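Local atomic coordinates of Polyphosphate:AMP phosphotransferase (PDB entry 3CZP), a protein that transfers phosphate from inorganic polyphosphate to AMP, making ADP in a magnesium-dependent reaction, and accepts GMP less efficiently. Residues Q279-L290 against V480-E491; H299-A310 against G403-I413. All coordinates share one frame; numbering follows the deposited sequence.

Interaction 1: residues Q279-L290 against V480-E491; sequences QLAAEQARLAGL and VKVLRTINDAIE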
loop_
_atom_site.group_PDB
_atom_site.type_symbol
_atom_site.label_atom_id
_atom_site.label_comp_id
_atom_site.label_asym_id
_atom_site.label_seq_id
_atom_site.Cartn_x
_atom_site.Cartn_y
_atom_site.Cartn_z
ATOM N N GLN A 279 -25.706 21.140 -24.043
ATOM C CA GLN A 279 -25.722 20.960 -22.596
ATOM C C GLN A 279 -24.520 20.148 -22.153
ATOM O O GLN A 279 -23.870 20.525 -21.192
ATOM C CB GLN A 279 -27.023 20.288 -22.129
ATOM C CG GLN A 279 -28.262 21.185 -22.178
ATOM C CD GLN A 279 -29.512 20.475 -21.680
ATOM O OE1 GLN A 279 -29.475 19.699 -20.722
ATOM N NE2 GLN A 279 -30.628 20.730 -22.343
ATOM N N LEU A 280 -24.210 19.052 -22.847
ATOM C CA LEU A 280 -23.014 18.260 -22.525
ATOM C C LEU A 280 -21.769 19.161 -22.566
ATOM O O LEU A 280 -20.978 19.168 -21.642
ATOM C CB LEU A 280 -22.860 17.082 -23.488
ATOM C CG LEU A 280 -21.713 16.102 -23.235
ATOM C CD1 LEU A 280 -22.062 15.249 -22.061
ATOM C CD2 LEU A 280 -21.379 15.215 -24.499
ATOM N N ALA A 281 -21.625 19.928 -23.640
ATOM C CA ALA A 281 -20.515 20.888 -23.803
ATOM C C ALA A 281 -20.463 21.945 -22.681
ATOM O O ALA A 281 -19.395 22.265 -22.167
ATOM C CB ALA A 281 -20.612 21.581 -25.199
ATOM N N ALA A 282 -21.619 22.498 -22.332
ATOM C CA ALA A 282 -21.681 23.505 -21.266
ATOM C C ALA A 282 -21.240 22.900 -19.933
ATOM O O ALA A 282 -20.431 23.487 -19.197
ATOM C CB ALA A 282 -23.105 24.104 -21.148
ATOM N N GLU A 283 -21.751 21.720 -19.622
ATOM C CA GLU A 283 -21.448 21.117 -18.303
ATOM C C GLU A 283 -19.999 20.605 -18.148
ATOM O O GLU A 283 -19.405 20.717 -17.052
ATOM C CB GLU A 283 -22.497 20.025 -17.953
ATOM C CG GLU A 283 -23.951 20.653 -17.848
ATOM C CD GLU A 283 -24.126 21.624 -16.688
ATOM O OE1 GLU A 283 -23.480 21.416 -15.656
ATOM O OE2 GLU A 283 -24.898 22.593 -16.784
ATOM N N GLN A 284 -19.437 20.075 -19.234
ATOM C CA GLN A 284 -18.027 19.705 -19.284
ATOM C C GLN A 284 -17.108 20.931 -19.051
ATOM O O GLN A 284 -16.175 20.849 -18.227
ATOM C CB GLN A 284 -17.721 18.989 -20.590
ATOM C CG GLN A 284 -18.363 17.592 -20.668
ATOM C CD GLN A 284 -18.141 16.919 -22.000
ATOM O OE1 GLN A 284 -18.067 17.587 -23.037
ATOM N NE2 GLN A 284 -18.014 15.580 -21.983
ATOM N N ALA A 285 -17.399 22.060 -19.704
ATOM C CA ALA A 285 -16.661 23.333 -19.476
ATOM C C ALA A 285 -16.793 23.832 -18.036
ATOM O O ALA A 285 -15.828 24.376 -17.438
ATOM C CB ALA A 285 -17.155 24.419 -20.470
ATOM N N ARG A 286 -17.997 23.666 -17.478
ATOM C CA ARG A 286 -18.301 24.135 -16.121
ATOM C C ARG A 286 -17.488 23.293 -15.153
ATOM O O ARG A 286 -16.839 23.832 -14.269
ATOM C CB ARG A 286 -19.803 23.995 -15.837
ATOM C CG ARG A 286 -20.276 24.611 -14.535
ATOM C CD ARG A 286 -21.758 24.438 -14.418
ATOM N NE ARG A 286 -22.253 24.585 -13.051
ATOM C CZ ARG A 286 -23.365 24.010 -12.603
ATOM N NH1 ARG A 286 -24.085 23.212 -13.385
ATOM N NH2 ARG A 286 -23.753 24.197 -11.355
ATOM N N LEU A 287 -17.479 21.976 -15.359
ATOM C CA LEU A 287 -16.667 21.077 -14.511
ATOM C C LEU A 287 -15.187 21.408 -14.622
ATOM O O LEU A 287 -14.533 21.515 -13.611
ATOM C CB LEU A 287 -16.877 19.589 -14.829
ATOM C CG LEU A 287 -15.976 18.615 -14.011
ATOM C CD1 LEU A 287 -16.286 18.731 -12.530
ATOM C CD2 LEU A 287 -16.137 17.206 -14.451
ATOM N N ALA A 288 -14.662 21.585 -15.831
ATOM C CA ALA A 288 -13.251 21.895 -15.990
ATOM C C ALA A 288 -12.909 23.175 -15.203
ATOM O O ALA A 288 -11.855 23.285 -14.563
ATOM C CB ALA A 288 -12.935 22.073 -17.450
ATOM N N GLY A 289 -13.807 24.152 -15.239
ATOM C CA GLY A 289 -13.506 25.436 -14.612
ATOM C C GLY A 289 -13.572 25.341 -13.109
ATOM O O GLY A 289 -12.789 25.969 -12.405
ATOM N N LEU A 290 -14.501 24.532 -12.599
ATOM C CA LEU A 290 -14.683 24.367 -11.143
ATOM C C LEU A 290 -13.517 23.658 -10.508
ATOM O O LEU A 290 -13.170 23.963 -9.365
ATOM C CB LEU A 290 -15.978 23.625 -10.827
ATOM C CG LEU A 290 -17.268 24.441 -11.028
ATOM C CD1 LEU A 290 -18.459 23.514 -11.126
ATOM C CD2 LEU A 290 -17.457 25.436 -9.903
ATOM N N VAL A 480 -25.861 14.138 -18.893
ATOM C CA VAL A 480 -25.894 15.558 -18.542
ATOM C C VAL A 480 -26.261 15.735 -17.079
ATOM O O VAL A 480 -25.677 16.534 -16.385
ATOM C CB VAL A 480 -26.863 16.346 -19.487
ATOM C CG1 VAL A 480 -26.979 17.780 -19.036
ATOM C CG2 VAL A 480 -26.353 16.215 -20.954
ATOM N N LYS A 481 -27.213 14.956 -16.598
ATOM C CA LYS A 481 -27.600 14.988 -15.188
ATOM C C LYS A 481 -26.421 14.639 -14.230
ATOM O O LYS A 481 -26.210 15.302 -13.209
ATOM C CB LYS A 481 -28.796 14.060 -14.974
ATOM C CG LYS A 481 -29.245 13.954 -13.558
ATOM C CD LYS A 481 -30.593 13.306 -13.422
ATOM C CE LYS A 481 -31.147 13.452 -11.976
ATOM N NZ LYS A 481 -32.628 13.274 -11.905
ATOM N N VAL A 482 -25.612 13.658 -14.614
ATOM C CA VAL A 482 -24.439 13.264 -13.828
ATOM C C VAL A 482 -23.471 14.440 -13.736
ATOM O O VAL A 482 -23.040 14.837 -12.642
ATOM C CB VAL A 482 -23.730 11.993 -14.450
ATOM C CG1 VAL A 482 -22.334 11.854 -13.914
ATOM C CG2 VAL A 482 -24.548 10.695 -14.169
ATOM N N LEU A 483 -23.155 15.016 -14.891
ATOM C CA LEU A 483 -22.238 16.147 -14.927
ATOM C C LEU A 483 -22.844 17.318 -14.133
ATOM O O LEU A 483 -22.186 17.875 -13.265
ATOM C CB LEU A 483 -21.931 16.568 -16.364
ATOM C CG LEU A 483 -20.757 15.877 -17.080
ATOM C CD1 LEU A 483 -21.042 15.871 -18.560
ATOM C CD2 LEU A 483 -19.435 16.570 -16.797
ATOM N N ARG A 484 -24.105 17.648 -14.386
ATOM C CA ARG A 484 -24.710 18.805 -13.703
ATOM C C ARG A 484 -24.695 18.666 -12.171
ATOM O O ARG A 484 -24.469 19.636 -11.465
ATOM C CB ARG A 484 -26.111 19.002 -14.144
ATOM C CG ARG A 484 -26.712 20.330 -13.739
ATOM C CD ARG A 484 -28.109 20.449 -14.304
ATOM N NE ARG A 484 -28.166 20.776 -15.722
ATOM C CZ ARG A 484 -28.720 20.019 -16.684
ATOM N NH1 ARG A 484 -28.750 20.467 -17.930
ATOM N NH2 ARG A 484 -29.196 18.796 -16.423
ATOM N N THR A 485 -24.950 17.454 -11.686
ATOM C CA THR A 485 -24.935 17.170 -10.265
ATOM C C THR A 485 -23.565 17.358 -9.636
ATOM O O THR A 485 -23.430 17.961 -8.543
ATOM C CB THR A 485 -25.395 15.746 -9.953
ATOM O OG1 THR A 485 -26.703 15.513 -10.490
ATOM C CG2 THR A 485 -25.413 15.524 -8.415
ATOM N N ILE A 486 -22.557 16.786 -10.262
ATOM C CA ILE A 486 -21.195 17.009 -9.829
ATOM C C ILE A 486 -20.928 18.506 -9.694
ATOM O O ILE A 486 -20.521 18.957 -8.644
ATOM C CB ILE A 486 -20.173 16.320 -10.755
ATOM C CG1 ILE A 486 -20.292 14.789 -10.601
ATOM C CG2 ILE A 486 -18.736 16.707 -10.431
ATOM C CD1 ILE A 486 -19.516 14.071 -11.658
ATOM N N ASN A 487 -21.194 19.258 -10.757
ATOM C CA ASN A 487 -20.993 20.686 -10.796
ATOM C C ASN A 487 -21.796 21.428 -9.735
ATOM O O ASN A 487 -21.257 22.324 -9.084
ATOM C CB ASN A 487 -21.386 21.245 -12.190
ATOM C CG ASN A 487 -20.435 20.779 -13.331
ATOM O OD1 ASN A 487 -19.297 20.392 -13.082
ATOM N ND2 ASN A 487 -20.910 20.852 -14.584
ATOM N N ASP A 488 -23.090 21.093 -9.588
ATOM C CA ASP A 488 -23.915 21.709 -8.501
ATOM C C ASP A 488 -23.259 21.444 -7.116
ATOM O O ASP A 488 -23.241 22.322 -6.252
ATOM C CB ASP A 488 -25.348 21.140 -8.449
ATOM C CG ASP A 488 -26.204 21.552 -9.612
ATOM O OD1 ASP A 488 -25.820 22.474 -10.371
ATOM O OD2 ASP A 488 -27.298 20.938 -9.755
ATOM N N ALA A 489 -22.754 20.222 -6.908
ATOM C CA ALA A 489 -22.140 19.843 -5.621
ATOM C C ALA A 489 -20.840 20.620 -5.305
ATOM O O ALA A 489 -20.631 21.055 -4.182
ATOM C CB ALA A 489 -21.920 18.311 -5.524
ATOM N N ILE A 490 -19.975 20.796 -6.292
ATOM C CA ILE A 490 -18.750 21.625 -6.132
ATOM C C ILE A 490 -19.106 23.099 -5.879
ATOM O O ILE A 490 -18.594 23.707 -4.954
ATOM C CB ILE A 490 -17.816 21.541 -7.360
ATOM C CG1 ILE A 490 -17.333 20.098 -7.614
ATOM C CG2 ILE A 490 -16.614 22.452 -7.176
ATOM C CD1 ILE A 490 -16.626 19.881 -8.997
ATOM N N GLU A 491 -19.981 23.694 -6.690
ATOM C CA GLU A 491 -20.400 25.067 -6.418
ATOM C C GLU A 491 -20.959 25.246 -4.993
ATOM O O GLU A 491 -20.669 26.242 -4.330
ATOM C CB GLU A 491 -21.420 25.525 -7.468
ATOM C CG GLU A 491 -20.811 25.623 -8.895
ATOM C CD GLU A 491 -21.760 26.259 -9.904
ATOM O OE1 GLU A 491 -22.869 26.689 -9.482
ATOM O OE2 GLU A 491 -21.386 26.328 -11.107
HETATM O O HOH W 1 -31.324 18.125 -19.017
HETATM O O HOH W 2 -26.728 22.348 -18.863
HETATM O O HOH W 3 -27.364 23.727 -12.400
#

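Interaction 2: residues H299-A310 against G403-I413; sequences HSLVAVFEGNDA and GIIVVKFWLAI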
loop_
_atom_site.group_PDB
_atom_site.type_symbol
_atom_site.label_atom_id
_atom_site.label_comp_id
_atom_site.label_asym_id
_atom_site.label_seq_id
_atom_site.Cartn_x
_atom_site.Cartn_y
_atom_site.Cartn_z
ATOM N N HIS A 299 -10.274 21.168 -1.160
ATOM C CA HIS A 299 -11.233 20.109 -1.324
ATOM C C HIS A 299 -10.690 18.919 -2.104
ATOM O O HIS A 299 -9.596 18.937 -2.658
ATOM C CB HIS A 299 -12.465 20.649 -2.094
ATOM C CG HIS A 299 -13.257 21.674 -1.332
ATOM N ND1 HIS A 299 -14.038 21.356 -0.233
ATOM C CD2 HIS A 299 -13.377 23.009 -1.502
ATOM C CE1 HIS A 299 -14.608 22.456 0.233
ATOM N NE2 HIS A 299 -14.216 23.472 -0.515
ATOM N N SER A 300 -11.507 17.879 -2.157
ATOM C CA SER A 300 -11.330 16.874 -3.182
ATOM C C SER A 300 -12.729 16.365 -3.550
ATOM O O SER A 300 -13.703 16.792 -2.964
ATOM C CB SER A 300 -10.345 15.778 -2.725
ATOM O OG SER A 300 -10.843 15.185 -1.570
ATOM N N LEU A 301 -12.804 15.474 -4.539
ATOM C CA LEU A 301 -14.083 15.008 -5.038
ATOM C C LEU A 301 -14.093 13.501 -5.025
ATOM O O LEU A 301 -13.110 12.875 -5.396
ATOM C CB LEU A 301 -14.327 15.566 -6.451
ATOM C CG LEU A 301 -15.656 15.416 -7.206
ATOM C CD1 LEU A 301 -16.745 16.075 -6.428
ATOM C CD2 LEU A 301 -15.525 16.099 -8.602
ATOM N N VAL A 302 -15.207 12.941 -4.556
ATOM C CA VAL A 302 -15.537 11.503 -4.727
ATOM C C VAL A 302 -16.863 11.379 -5.422
ATOM O O VAL A 302 -17.881 11.885 -4.919
ATOM C CB VAL A 302 -15.540 10.764 -3.358
ATOM C CG1 VAL A 302 -16.057 9.322 -3.501
ATOM C CG2 VAL A 302 -14.123 10.766 -2.784
ATOM N N ALA A 303 -16.851 10.703 -6.583
ATOM C CA ALA A 303 -18.068 10.316 -7.340
ATOM C C ALA A 303 -18.254 8.829 -7.313
ATOM O O ALA A 303 -17.404 8.068 -7.782
ATOM C CB ALA A 303 -18.046 10.835 -8.782
ATOM N N VAL A 304 -19.356 8.400 -6.728
ATOM C CA VAL A 304 -19.711 7.006 -6.651
ATOM C C VAL A 304 -20.758 6.651 -7.708
ATOM O O VAL A 304 -21.767 7.357 -7.840
ATOM C CB VAL A 304 -20.336 6.690 -5.280
ATOM C CG1 VAL A 304 -21.115 5.381 -5.375
ATOM C CG2 VAL A 304 -19.249 6.698 -4.128
ATOM N N PHE A 305 -20.539 5.578 -8.453
ATOM C CA PHE A 305 -21.526 5.108 -9.445
ATOM C C PHE A 305 -22.025 3.705 -9.193
ATOM O O PHE A 305 -21.241 2.759 -9.130
ATOM C CB PHE A 305 -20.931 5.137 -10.870
ATOM C CG PHE A 305 -20.746 6.503 -11.426
ATOM C CD1 PHE A 305 -21.705 7.065 -12.287
ATOM C CD2 PHE A 305 -19.617 7.243 -11.110
ATOM C CE1 PHE A 305 -21.517 8.328 -12.801
ATOM C CE2 PHE A 305 -19.434 8.557 -11.592
ATOM C CZ PHE A 305 -20.348 9.087 -12.447
ATOM N N GLU A 306 -23.340 3.585 -9.040
ATOM C CA GLU A 306 -24.024 2.330 -8.972
ATOM C C GLU A 306 -25.188 2.369 -9.974
ATOM O O GLU A 306 -25.586 3.448 -10.459
ATOM C CB GLU A 306 -24.558 2.069 -7.555
ATOM C CG GLU A 306 -23.556 2.092 -6.376
ATOM C CD GLU A 306 -22.606 0.876 -6.265
ATOM O OE1 GLU A 306 -22.816 -0.121 -6.961
ATOM O OE2 GLU A 306 -21.632 0.944 -5.445
ATOM N N GLY A 307 -25.702 1.186 -10.317
ATOM C CA GLY A 307 -26.966 1.096 -11.066
ATOM C C GLY A 307 -27.187 -0.293 -11.561
ATOM O O GLY A 307 -26.326 -1.156 -11.430
ATOM N N ASN A 308 -28.339 -0.504 -12.177
ATOM C CA ASN A 308 -28.646 -1.752 -12.821
ATOM C C ASN A 308 -27.568 -2.135 -13.872
ATOM O O ASN A 308 -26.857 -1.302 -14.399
ATOM C CB ASN A 308 -30.033 -1.624 -13.496
ATOM C CG ASN A 308 -31.180 -1.473 -12.485
ATOM O OD1 ASN A 308 -31.425 -2.377 -11.650
ATOM N ND2 ASN A 308 -31.910 -0.344 -12.573
ATOM N N ASP A 309 -27.460 -3.413 -14.164
ATOM C CA ASP A 309 -26.592 -3.867 -15.228
ATOM C C ASP A 309 -27.041 -3.229 -16.535
ATOM O O ASP A 309 -28.242 -3.035 -16.775
ATOM C CB ASP A 309 -26.613 -5.380 -15.326
ATOM C CG ASP A 309 -25.889 -6.059 -14.183
ATOM O OD1 ASP A 309 -24.960 -5.487 -13.576
ATOM O OD2 ASP A 309 -26.225 -7.221 -13.894
ATOM N N ALA A 310 -26.068 -2.841 -17.359
ATOM C CA ALA A 310 -26.341 -2.156 -18.626
ATOM C C ALA A 310 -26.958 -0.767 -18.460
ATOM O O ALA A 310 -27.422 -0.196 -19.430
ATOM C CB ALA A 310 -27.235 -3.049 -19.543
ATOM N N GLY A 403 -13.573 17.951 4.097
ATOM C CA GLY A 403 -13.773 18.850 2.919
ATOM C C GLY A 403 -13.891 18.080 1.594
ATOM O O GLY A 403 -13.866 18.658 0.517
ATOM N N ILE A 404 -14.018 16.759 1.666
ATOM C CA ILE A 404 -14.239 15.949 0.476
ATOM C C ILE A 404 -15.683 16.095 0.072
ATOM O O ILE A 404 -16.591 15.971 0.883
ATOM C CB ILE A 404 -13.865 14.448 0.681
ATOM C CG1 ILE A 404 -12.416 14.351 1.236
ATOM C CG2 ILE A 404 -14.093 13.671 -0.596
ATOM C CD1 ILE A 404 -11.771 12.953 1.222
ATOM N N ILE A 405 -15.864 16.386 -1.211
ATOM C CA ILE A 405 -17.165 16.491 -1.853
ATOM C C ILE A 405 -17.616 15.133 -2.325
ATOM O O ILE A 405 -17.029 14.563 -3.199
ATOM C CB ILE A 405 -17.086 17.472 -3.036
ATOM C CG1 ILE A 405 -16.544 18.835 -2.560
ATOM C CG2 ILE A 405 -18.471 17.654 -3.737
ATOM C CD1 ILE A 405 -16.217 19.751 -3.697
ATOM N N VAL A 406 -18.691 14.626 -1.763
ATOM C CA VAL A 406 -19.158 13.291 -2.062
ATOM C C VAL A 406 -20.479 13.318 -2.886
ATOM O O VAL A 406 -21.527 13.854 -2.437
ATOM C CB VAL A 406 -19.332 12.530 -0.761
ATOM C CG1 VAL A 406 -19.909 11.159 -1.009
ATOM C CG2 VAL A 406 -17.987 12.494 0.026
ATOM N N VAL A 407 -20.413 12.756 -4.094
ATOM C CA VAL A 407 -21.567 12.673 -4.981
ATOM C C VAL A 407 -21.856 11.193 -5.262
ATOM O O VAL A 407 -20.925 10.436 -5.490
ATOM C CB VAL A 407 -21.296 13.513 -6.249
ATOM C CG1 VAL A 407 -22.523 13.570 -7.094
ATOM C CG2 VAL A 407 -20.929 15.009 -5.825
ATOM N N LYS A 408 -23.124 10.773 -5.202
ATOM C CA LYS A 408 -23.509 9.360 -5.332
ATOM C C LYS A 408 -24.647 9.169 -6.348
ATOM O O LYS A 408 -25.709 9.768 -6.216
ATOM C CB LYS A 408 -23.996 8.844 -3.962
ATOM C CG LYS A 408 -22.931 8.764 -2.873
ATOM C CD LYS A 408 -23.495 8.117 -1.612
ATOM C CE LYS A 408 -24.467 8.994 -0.846
ATOM N NZ LYS A 408 -24.833 8.474 0.574
ATOM N N PHE A 409 -24.436 8.317 -7.343
ATOM C CA PHE A 409 -25.396 8.119 -8.424
ATOM C C PHE A 409 -25.939 6.688 -8.442
ATOM O O PHE A 409 -25.181 5.727 -8.442
ATOM C CB PHE A 409 -24.727 8.423 -9.794
ATOM C CG PHE A 409 -24.242 9.874 -9.961
ATOM C CD1 PHE A 409 -25.146 10.921 -10.150
ATOM C CD2 PHE A 409 -22.901 10.177 -9.914
ATOM C CE1 PHE A 409 -24.723 12.199 -10.275
ATOM C CE2 PHE A 409 -22.479 11.477 -10.074
ATOM C CZ PHE A 409 -23.383 12.481 -10.247
ATOM N N TRP A 410 -27.256 6.558 -8.520
ATOM C CA TRP A 410 -27.889 5.320 -8.845
ATOM C C TRP A 410 -28.503 5.518 -10.193
ATOM O O TRP A 410 -29.446 6.278 -10.331
ATOM C CB TRP A 410 -28.993 4.923 -7.846
ATOM C CG TRP A 410 -29.682 3.717 -8.323
ATOM C CD1 TRP A 410 -30.878 3.652 -9.027
ATOM C CD2 TRP A 410 -29.181 2.372 -8.277
ATOM N NE1 TRP A 410 -31.146 2.329 -9.381
ATOM C CE2 TRP A 410 -30.132 1.534 -8.935
ATOM C CE3 TRP A 410 -28.018 1.796 -7.754
ATOM C CZ2 TRP A 410 -29.954 0.159 -9.061
ATOM C CZ3 TRP A 410 -27.847 0.405 -7.888
ATOM C CH2 TRP A 410 -28.793 -0.388 -8.534
ATOM N N LEU A 411 -27.940 4.856 -11.192
ATOM C CA LEU A 411 -28.479 4.938 -12.543
ATOM C C LEU A 411 -29.582 3.897 -12.689
ATOM O O LEU A 411 -29.340 2.685 -12.639
ATOM C CB LEU A 411 -27.402 4.756 -13.627
ATOM C CG LEU A 411 -26.702 6.047 -14.090
ATOM C CD1 LEU A 411 -26.031 6.785 -12.962
ATOM C CD2 LEU A 411 -25.675 5.675 -15.210
ATOM N N ALA A 412 -30.796 4.394 -12.903
ATOM C CA ALA A 412 -31.981 3.546 -12.940
ATOM C C ALA A 412 -32.447 3.347 -14.387
ATOM O O ALA A 412 -32.576 4.309 -15.138
ATOM C CB ALA A 412 -33.086 4.157 -12.067
ATOM N N ILE A 413 -32.681 2.087 -14.767
ATOM C CA ILE A 413 -33.313 1.766 -16.036
ATOM C C ILE A 413 -34.418 0.751 -15.752
ATOM O O ILE A 413 -34.416 0.126 -14.668
ATOM C CB ILE A 413 -32.340 1.198 -17.139
ATOM C CG1 ILE A 413 -31.727 -0.135 -16.751
ATOM C CG2 ILE A 413 -31.249 2.214 -17.568
ATOM C CD1 ILE A 413 -30.624 -0.634 -17.772
HETATM O O HOH W 4 -33.580 0.672 -10.553
#

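Interaction 1: residues Q279-L290 against V480-E491
The guanidinium of Arg-286 lies with one face on Asn-487, whose CB sits 3.4 Å from CZ, while carboxylates ring its edge. NE donates to Glu-491 OE2 at 2.8 Å, reaching that oxygen from above the carboxylate plane, and NH2 runs to Asp-488 OD1 at 2.9 Å. Within its own helix NH1 takes the syn lone pair of Glu-283 OE1, so three acids fix the rotation of the group. Its chain is extended from CG to NE, with CG trans to the backbone N (chi1 -172°), which carries the charge across to the other helix.

The amide of Asn-487 is gripped in turn: ND2 gives one hydrogen to Glu-283 OE1 (2.8 Å) on its anti side and the other to Glu-283 O (2.9 Å), a carbonyl already bonded to Leu-287 N from the opposite face. Farther along, Arg-484 NH1 meets Gln-279 OE1 at 3.0 Å, in the guanidinium plane but well above that of the amide carbonyl; a water joins the same NH1 to Glu-283 OE2.

Beneath this polar seam, Leu-483 is a knob among Leu-280, Glu-283, Gln-284 and Leu-287, and Leu-287 CD1 reaches Ile-490 CD1 at 3.7 Å. The helices run roughly parallel, axes 9.2 Å apart at 30°. Val-320 of helix 313-321 touches Leu-287 and Ile-486, and helix 475-496 lies between helix 273-292 and strands 300-307 and 404-412.

Interaction 2: residues H299-A310 against G403-I413
Backbone hydrogen bonds carry most of the polar pairing between strands 300-307 and 404-412, parallel neighbours in the sheet. The ladder starts with Ile-405 N to Ser-300 O and ends with Leu-411 N to Glu-306 O, both 2.8 Å; between them Val-302, Val-304 and Glu-306 use both N and O toward the other strand. Val-302 N points almost straight at Ile-405 O (N-H...O 179°). A weak bond from Asn-308 N to Leu-411 O follows where the first strand gives out.

One side-chain bond fastens the other end. His-299 ND1 donates to Gly-403 O at 2.8 Å, in the ring plane and on a carbonyl lone pair, while NE2 is held by Asp-497. Gly-403 itself closes the preceding helix with a Schellman motif, its positive phi turning the chain into the strand.

Aromatic contacts gather toward the C-terminal ends. Phe-305 and Phe-409 point the same way, side by side, with planes 31° apart; Phe-409 CD2 lies over a face of Phe-305, 3.7 Å from CE1. On the other side of the sheet, a chi1 of 174° turns the Trp-410 indole away from its own backbone N and over Gly-307, whose CA lies 3.3 Å from the centroid of the six-membered ring in a CH-pi contact. A water links Trp-410 NE1 to Asn-308 ND2 (2.8 Å from the latter).

Apolar packing fills in the rest: Leu-301 CD1 on Ile-405 CG2, at 3.6 Å, and Val-302 against Ile-404. The chemistry is thus a bonded backbone between one hydrocarbon face, Leu-301 to Leu-411, and a mixed face where the buried ends of Glu-306 and Lys-408 are paired, with Ser-366 and with Glu-396 and Thr-460, giving way to a more polar loop at Asn-308 to Ala-310.

Overall arrangement
The two contacts are successive layers of the second PPK2 domain, their centres about 14 Å apart. Helix 475-496, half of interaction 1, supplies the surface that meets the sheet: Val-482 CG1 lies 3.7 Å from Phe-305 CZ, Thr-485 CB 3.6 Å from Phe-409 CE1, and Ala-489 CB 3.5 Å from Val-407 CG2. Helix 273-292 forms the outer layer and is followed in the chain, after a short connection, by strand 300-307. The strand order 2-3-1-4-5 suits the P-loop NTPase clan. Asp-309 and Ala-310 stand at the P-loop (Walker A) position, which in relatives binds phosphate; Ala-310 N bonds a glycerol, probably from crystallisation, consistent with a pocket at this end.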